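Local coordinates for Asp/Glu-specific dipeptidyl-peptidase (Flavobacterium psychrophilum, PDB 5JXF), which removes dipeptides from the N-terminus of oligopeptides, as a serine peptidase of family S46 with strict specificity for aspartate or glutamate at the P1 position, at residues 55-60 and 277-282; 51-56 and 587-592. All blocks are in the same frame, centred on the assembly; numbering follows the deposited sequence.

Contact 1 (55-60 and 277-282); sequences KNLGMK and DDFTMV
A Schellman motif at Gly58 ends helix 49-57, and Leu57 before it and Met59 after it pack against the ring of Phe279 at the start of strand 279-284. Gly58 leaves helical geometry with a positive phi of 121°, while its N still bonds back to Lys55 O at 2.9 Å; its backbone C passes 4.3 Å from Phe279 CB. This turn sets the flanking side chains at different aspects of the ring. Met59 covers one face: its CB stands 3.9 Å from the Phe279 ring centroid, 14° off the ring normal, a CH-pi contact. Its SD approaches obliquely, 4.8 Å from the same centroid, as a Met-aromatic contact. With CG anti to the backbone N in both residues (chi1 -173° in Met59), the two side chains extend side by side in the same direction, which keeps CG and SD of Met59 close to the ring. Leu57 comes instead at the rim, where its CB lies in the ring plane, 3.6 Å from Phe279 CD1. No direct hydrogen bond crosses the contact, but one water donates to Leu57 O at 2.7 Å and to Asp277 O at 2.6 Å, tying the helix end to the residues before the strand. Around this pair, Phe279 also touches Met54 of helix 49-57 and Tyr589 of the adjacent strand 586-591, while Met59 reaches Ile66 of helix 63-66.

Contact 2 (51-56 and 587-592); sequences ETEMKN and VTYGKV
Tyr589 carries most of this contact, projecting from strand 586-591 against helix 49-57, where Met54 lies across its ring and Glu53 takes its hydroxyl. Met54 gives the larger helical share of the buried surface. Its CG sits over the centre of the ring, 3.5 Å from the Tyr589 centroid and 9° off the normal, so the methylene makes a CH-pi contact almost straight down on the face. Beyond CG the thioether continues across the ring at about a right angle to the tyrosine side chain. SD lies obliquely at 4.3 Å from the centroid, a Met-aromatic contact. The terminal CE is modelled 3.2 Å from Tyr589 CE1, a distance short enough that the exact methyl position is doubtful.

The polar part is at the far end of the ring. Tyr589 OH donates to Glu53 OE1 at 2.7 Å, and that oxygen lies at the ring edge, near the ring plane. The bond meets the carboxylate from above, 41° out of its plane. The carboxylate and ring planes are 75° apart. Asn50 ND2 donates to the same hydroxyl, which therefore both gives and receives a hydrogen bond. Glu53 OE2 forms a salt bridge with Arg576, which probably favours the charged form of the carboxylate and fixes its rotation as the acceptor for Tyr589. Consecutive residues of helix 49-57 thus hold the face and the hydroxyl, and Asn50, about one turn earlier on the same helix, adds the second bond. Strand 586-591 is the outermost strand at its end of an eight-stranded antiparallel sheet; Tyr589 also touches Phe279 on the neighbouring strand 279-284, and Met54 also touches Leu46 and Met59.

How the contacts relate
Both contacts pack helix 49-57, or the turn that ends it, on adjacent antiparallel strands of one sheet, with centres about 5 Å apart. Contact 2 uses the body of the helix and is buried; contact 1 uses Leu57 and the turn that follows it and is only partly buried. Each centres on one aromatic ring with a methionine over a face, but their polar chemistry differs: a side-chain hydrogen bond backed by a salt bridge in contact 2, a water between backbone carbonyls in contact 1. The strands are joined by probable hydrogen bonds such as Asp277 N to Val592 O, 2.8 Å. Both lie away from the catalytic and substrate-binding residues.

Contact 1 (55-60 and 277-282)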
loop_
_atom_site.group_PDB
_atom_site.type_symbol
_atom_site.label_atom_id
_atom_site.label_comp_id
_atom_site.label_asym_id
_atom_site.label_seq_id
_atom_site.Cartn_x
_atom_site.Cartn_y
_atom_site.Cartn_z
ATOM N N LYS A 55 -7.905 -34.621 10.090
ATOM C CA LYS A 55 -7.933 -34.948 11.519
ATOM C C LYS A 55 -6.666 -34.486 12.233
ATOM O O LYS A 55 -6.685 -33.998 13.373
ATOM C CB LYS A 55 -8.126 -36.461 11.705
ATOM C CG LYS A 55 -9.520 -36.921 11.367
ATOM C CD LYS A 55 -9.747 -38.370 11.685
ATOM C CE LYS A 55 -11.167 -38.759 11.308
ATOM N NZ LYS A 55 -12.164 -37.847 11.947
ATOM N N ASN A 56 -5.562 -34.701 11.541
ATOM C CA ASN A 56 -4.260 -34.134 11.857
ATOM C C ASN A 56 -4.292 -32.605 12.018
ATOM O O ASN A 56 -3.611 -32.069 12.895
ATOM C CB ASN A 56 -3.318 -34.618 10.759
ATOM C CG ASN A 56 -2.539 -35.852 11.167
ATOM O OD1 ASN A 56 -1.891 -36.509 10.317
ATOM N ND2 ASN A 56 -2.346 -35.984 12.502
ATOM N N LEU A 57 -5.098 -31.913 11.207
ATOM C CA LEU A 57 -5.316 -30.467 11.390
ATOM C C LEU A 57 -6.306 -30.131 12.512
ATOM O O LEU A 57 -6.396 -28.975 12.939
ATOM C CB LEU A 57 -5.810 -29.834 10.093
ATOM C CG LEU A 57 -4.746 -29.719 9.004
ATOM C CD1 LEU A 57 -5.373 -29.368 7.679
ATOM C CD2 LEU A 57 -3.705 -28.665 9.410
ATOM N N GLY A 58 -7.065 -31.126 12.966
ATOM C CA GLY A 58 -7.998 -30.923 14.062
ATOM C C GLY A 58 -9.464 -31.214 13.783
ATOM O O GLY A 58 -10.324 -30.960 14.625
ATOM N N MET A 59 -9.768 -31.734 12.602
ATOM C CA MET A 59 -11.146 -32.049 12.275
ATOM C C MET A 59 -11.619 -33.155 13.224
ATOM O O MET A 59 -10.891 -34.117 13.500
ATOM C CB MET A 59 -11.289 -32.471 10.798
ATOM C CG MET A 59 -12.745 -32.648 10.340
ATOM S SD MET A 59 -12.897 -33.103 8.595
ATOM C CE MET A 59 -12.242 -34.765 8.677
ATOM N N LYS A 60 -12.835 -32.997 13.730
ATOM C CA LYS A 60 -13.394 -33.920 14.701
ATOM C C LYS A 60 -14.432 -34.816 14.031
ATOM O O LYS A 60 -14.555 -35.982 14.389
ATOM C CB LYS A 60 -14.005 -33.156 15.875
ATOM C CG LYS A 60 -12.948 -32.392 16.718
ATOM C CD LYS A 60 -11.825 -33.325 17.134
ATOM C CE LYS A 60 -10.786 -32.618 18.009
ATOM N NZ LYS A 60 -9.508 -33.384 18.059
ATOM N N ASP A 277 -4.710 -20.994 13.606
ATOM C CA ASP A 277 -4.535 -22.449 13.627
ATOM C C ASP A 277 -5.851 -23.243 13.713
ATOM O O ASP A 277 -5.806 -24.457 13.739
ATOM C CB ASP A 277 -3.637 -22.891 14.783
ATOM C CG ASP A 277 -2.229 -22.363 14.668
ATOM O OD1 ASP A 277 -1.742 -22.183 13.530
ATOM O OD2 ASP A 277 -1.612 -22.125 15.730
ATOM N N ASP A 278 -6.994 -22.574 13.811
ATOM C CA ASP A 278 -8.269 -23.291 13.756
ATOM C C ASP A 278 -8.379 -24.024 12.433
ATOM O O ASP A 278 -8.137 -23.444 11.373
ATOM C CB ASP A 278 -9.469 -22.360 13.911
ATOM C CG ASP A 278 -9.777 -22.031 15.358
ATOM O OD1 ASP A 278 -9.123 -22.596 16.260
ATOM O OD2 ASP A 278 -10.710 -21.229 15.583
ATOM N N PHE A 279 -8.698 -25.309 12.505
ATOM C CA PHE A 279 -9.080 -26.054 11.312
ATOM C C PHE A 279 -10.204 -25.331 10.603
ATOM O O PHE A 279 -11.126 -24.811 11.245
ATOM C CB PHE A 279 -9.530 -27.480 11.662
ATOM C CG PHE A 279 -10.073 -28.248 10.483
ATOM C CD1 PHE A 279 -9.229 -28.938 9.640
ATOM C CD2 PHE A 279 -11.430 -28.261 10.214
ATOM C CE1 PHE A 279 -9.735 -29.650 8.550
ATOM C CE2 PHE A 279 -11.937 -28.967 9.127
ATOM C CZ PHE A 279 -11.088 -29.662 8.301
ATOM N N THR A 280 -10.117 -25.293 9.278
ATOM C CA THR A 280 -11.205 -24.794 8.428
ATOM C C THR A 280 -11.379 -25.707 7.229
ATOM O O THR A 280 -10.396 -26.210 6.677
ATOM C CB THR A 280 -10.939 -23.355 7.868
ATOM O OG1 THR A 280 -9.832 -23.388 6.961
ATOM C CG2 THR A 280 -10.645 -22.359 8.960
ATOM N N MET A 281 -12.630 -25.909 6.827
ATOM C CA MET A 281 -12.929 -26.657 5.629
ATOM C C MET A 281 -13.880 -25.856 4.747
ATOM O O MET A 281 -14.934 -25.389 5.186
ATOM C CB MET A 281 -13.536 -28.024 5.981
ATOM C CG MET A 281 -13.489 -29.009 4.852
ATOM S SD MET A 281 -14.493 -30.504 5.131
ATOM C CE MET A 281 -16.110 -29.807 5.233
ATOM N N VAL A 282 -13.500 -25.718 3.487
ATOM C CA VAL A 282 -14.324 -25.004 2.542
ATOM C C VAL A 282 -14.868 -25.962 1.453
ATOM O O VAL A 282 -14.124 -26.667 0.786
ATOM C CB VAL A 282 -13.525 -23.837 1.916
ATOM C CG1 VAL A 282 -14.372 -23.093 0.930
ATOM C CG2 VAL A 282 -13.017 -22.866 3.024
HETATM O O HOH W 1 -5.239 -26.582 12.359
#

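Contact 2 (51-56 and 587-592)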
loop_
_atom_site.group_PDB
_atom_site.type_symbol
_atom_site.label_atom_id
_atom_site.label_comp_id
_atom_site.label_asym_id
_atom_site.label_seq_id
_atom_site.Cartn_x
_atom_site.Cartn_y
_atom_site.Cartn_z
ATOM N N GLU A 51 -8.636 -37.524 4.767
ATOM C CA GLU A 51 -9.190 -37.579 6.122
ATOM C C GLU A 51 -8.102 -37.566 7.202
ATOM O O GLU A 51 -8.233 -36.866 8.204
ATOM C CB GLU A 51 -10.074 -38.823 6.281
ATOM C CG GLU A 51 -10.895 -38.834 7.556
ATOM C CD GLU A 51 -11.964 -39.916 7.552
ATOM O OE1 GLU A 51 -12.028 -40.690 6.567
ATOM O OE2 GLU A 51 -12.739 -39.978 8.529
ATOM N N THR A 52 -7.050 -38.355 7.002
ATOM C CA THR A 52 -5.866 -38.300 7.860
ATOM C C THR A 52 -5.354 -36.867 7.971
ATOM O O THR A 52 -5.170 -36.364 9.081
ATOM C CB THR A 52 -4.738 -39.212 7.346
ATOM O OG1 THR A 52 -5.172 -40.572 7.394
ATOM C CG2 THR A 52 -3.501 -39.079 8.210
ATOM N N GLU A 53 -5.164 -36.200 6.834
ATOM C CA GLU A 53 -4.691 -34.816 6.844
ATOM C C GLU A 53 -5.622 -33.872 7.607
ATOM O O GLU A 53 -5.160 -32.982 8.332
ATOM C CB GLU A 53 -4.508 -34.294 5.419
ATOM C CG GLU A 53 -3.319 -34.874 4.672
ATOM C CD GLU A 53 -3.081 -34.190 3.333
ATOM O OE1 GLU A 53 -3.820 -33.236 3.007
ATOM O OE2 GLU A 53 -2.147 -34.596 2.609
ATOM N N MET A 54 -6.929 -34.063 7.463
ATOM C CA MET A 54 -7.875 -33.167 8.115
ATOM C C MET A 54 -7.882 -33.364 9.643
ATOM O O MET A 54 -7.835 -32.375 10.397
ATOM C CB MET A 54 -9.279 -33.346 7.532
ATOM C CG MET A 54 -9.356 -33.183 6.013
ATOM S SD MET A 54 -11.002 -33.471 5.310
ATOM C CE MET A 54 -10.583 -34.084 3.710
ATOM N N LYS A 55 -7.905 -34.621 10.090
ATOM C CA LYS A 55 -7.933 -34.948 11.519
ATOM C C LYS A 55 -6.666 -34.486 12.233
ATOM O O LYS A 55 -6.685 -33.998 13.373
ATOM C CB LYS A 55 -8.126 -36.461 11.705
ATOM C CG LYS A 55 -9.520 -36.921 11.367
ATOM C CD LYS A 55 -9.747 -38.370 11.685
ATOM C CE LYS A 55 -11.167 -38.759 11.308
ATOM N NZ LYS A 55 -12.164 -37.847 11.947
ATOM N N ASN A 56 -5.562 -34.701 11.541
ATOM C CA ASN A 56 -4.260 -34.134 11.857
ATOM C C ASN A 56 -4.292 -32.605 12.018
ATOM O O ASN A 56 -3.611 -32.069 12.895
ATOM C CB ASN A 56 -3.318 -34.618 10.759
ATOM C CG ASN A 56 -2.539 -35.852 11.167
ATOM O OD1 ASN A 56 -1.891 -36.509 10.317
ATOM N ND2 ASN A 56 -2.346 -35.984 12.502
ATOM N N VAL A 587 -14.122 -30.258 -1.889
ATOM C CA VAL A 587 -13.787 -29.878 -0.547
ATOM C C VAL A 587 -12.315 -29.471 -0.528
ATOM O O VAL A 587 -11.496 -30.075 -1.215
ATOM C CB VAL A 587 -14.049 -31.033 0.428
ATOM C CG1 VAL A 587 -13.503 -30.710 1.812
ATOM C CG2 VAL A 587 -15.536 -31.321 0.484
ATOM N N THR A 588 -12.001 -28.433 0.242
ATOM C CA THR A 588 -10.620 -28.087 0.552
ATOM C C THR A 588 -10.572 -27.706 2.034
ATOM O O THR A 588 -11.577 -27.273 2.601
ATOM C CB THR A 588 -10.105 -26.930 -0.342
ATOM O OG1 THR A 588 -8.741 -26.621 -0.019
ATOM C CG2 THR A 588 -10.952 -25.685 -0.170
ATOM N N TYR A 589 -9.418 -27.890 2.665
ATOM C CA TYR A 589 -9.285 -27.619 4.089
ATOM C C TYR A 589 -7.945 -26.975 4.401
ATOM O O TYR A 589 -7.042 -26.962 3.567
ATOM C CB TYR A 589 -9.409 -28.899 4.900
ATOM C CG TYR A 589 -8.596 -30.009 4.299
ATOM C CD1 TYR A 589 -9.161 -30.849 3.349
ATOM C CD2 TYR A 589 -7.267 -30.214 4.655
ATOM C CE1 TYR A 589 -8.434 -31.843 2.762
ATOM C CE2 TYR A 589 -6.525 -31.237 4.067
ATOM C CZ TYR A 589 -7.139 -32.051 3.125
ATOM O OH TYR A 589 -6.483 -33.079 2.507
ATOM N N GLY A 590 -7.805 -26.492 5.623
ATOM C CA GLY A 590 -6.545 -25.926 6.054
ATOM C C GLY A 590 -6.744 -25.295 7.405
ATOM O O GLY A 590 -7.444 -25.857 8.248
ATOM N N LYS A 591 -6.158 -24.116 7.601
ATOM C CA LYS A 591 -6.273 -23.455 8.883
ATOM C C LYS A 591 -6.227 -21.936 8.756
ATOM O O LYS A 591 -5.691 -21.397 7.793
ATOM C CB LYS A 591 -5.162 -23.948 9.817
ATOM C CG LYS A 591 -3.777 -23.628 9.291
ATOM C CD LYS A 591 -2.723 -24.556 9.857
ATOM C CE LYS A 591 -2.487 -24.310 11.327
ATOM N NZ LYS A 591 -1.658 -25.379 11.937
ATOM N N VAL A 592 -6.817 -21.263 9.738
ATOM C CA VAL A 592 -6.710 -19.828 9.867
ATOM C C VAL A 592 -5.217 -19.469 10.063
ATOM O O VAL A 592 -4.591 -19.872 11.042
ATOM C CB VAL A 592 -7.576 -19.311 11.043
ATOM C CG1 VAL A 592 -7.432 -17.819 11.191
ATOM C CG2 VAL A 592 -9.053 -19.694 10.849
#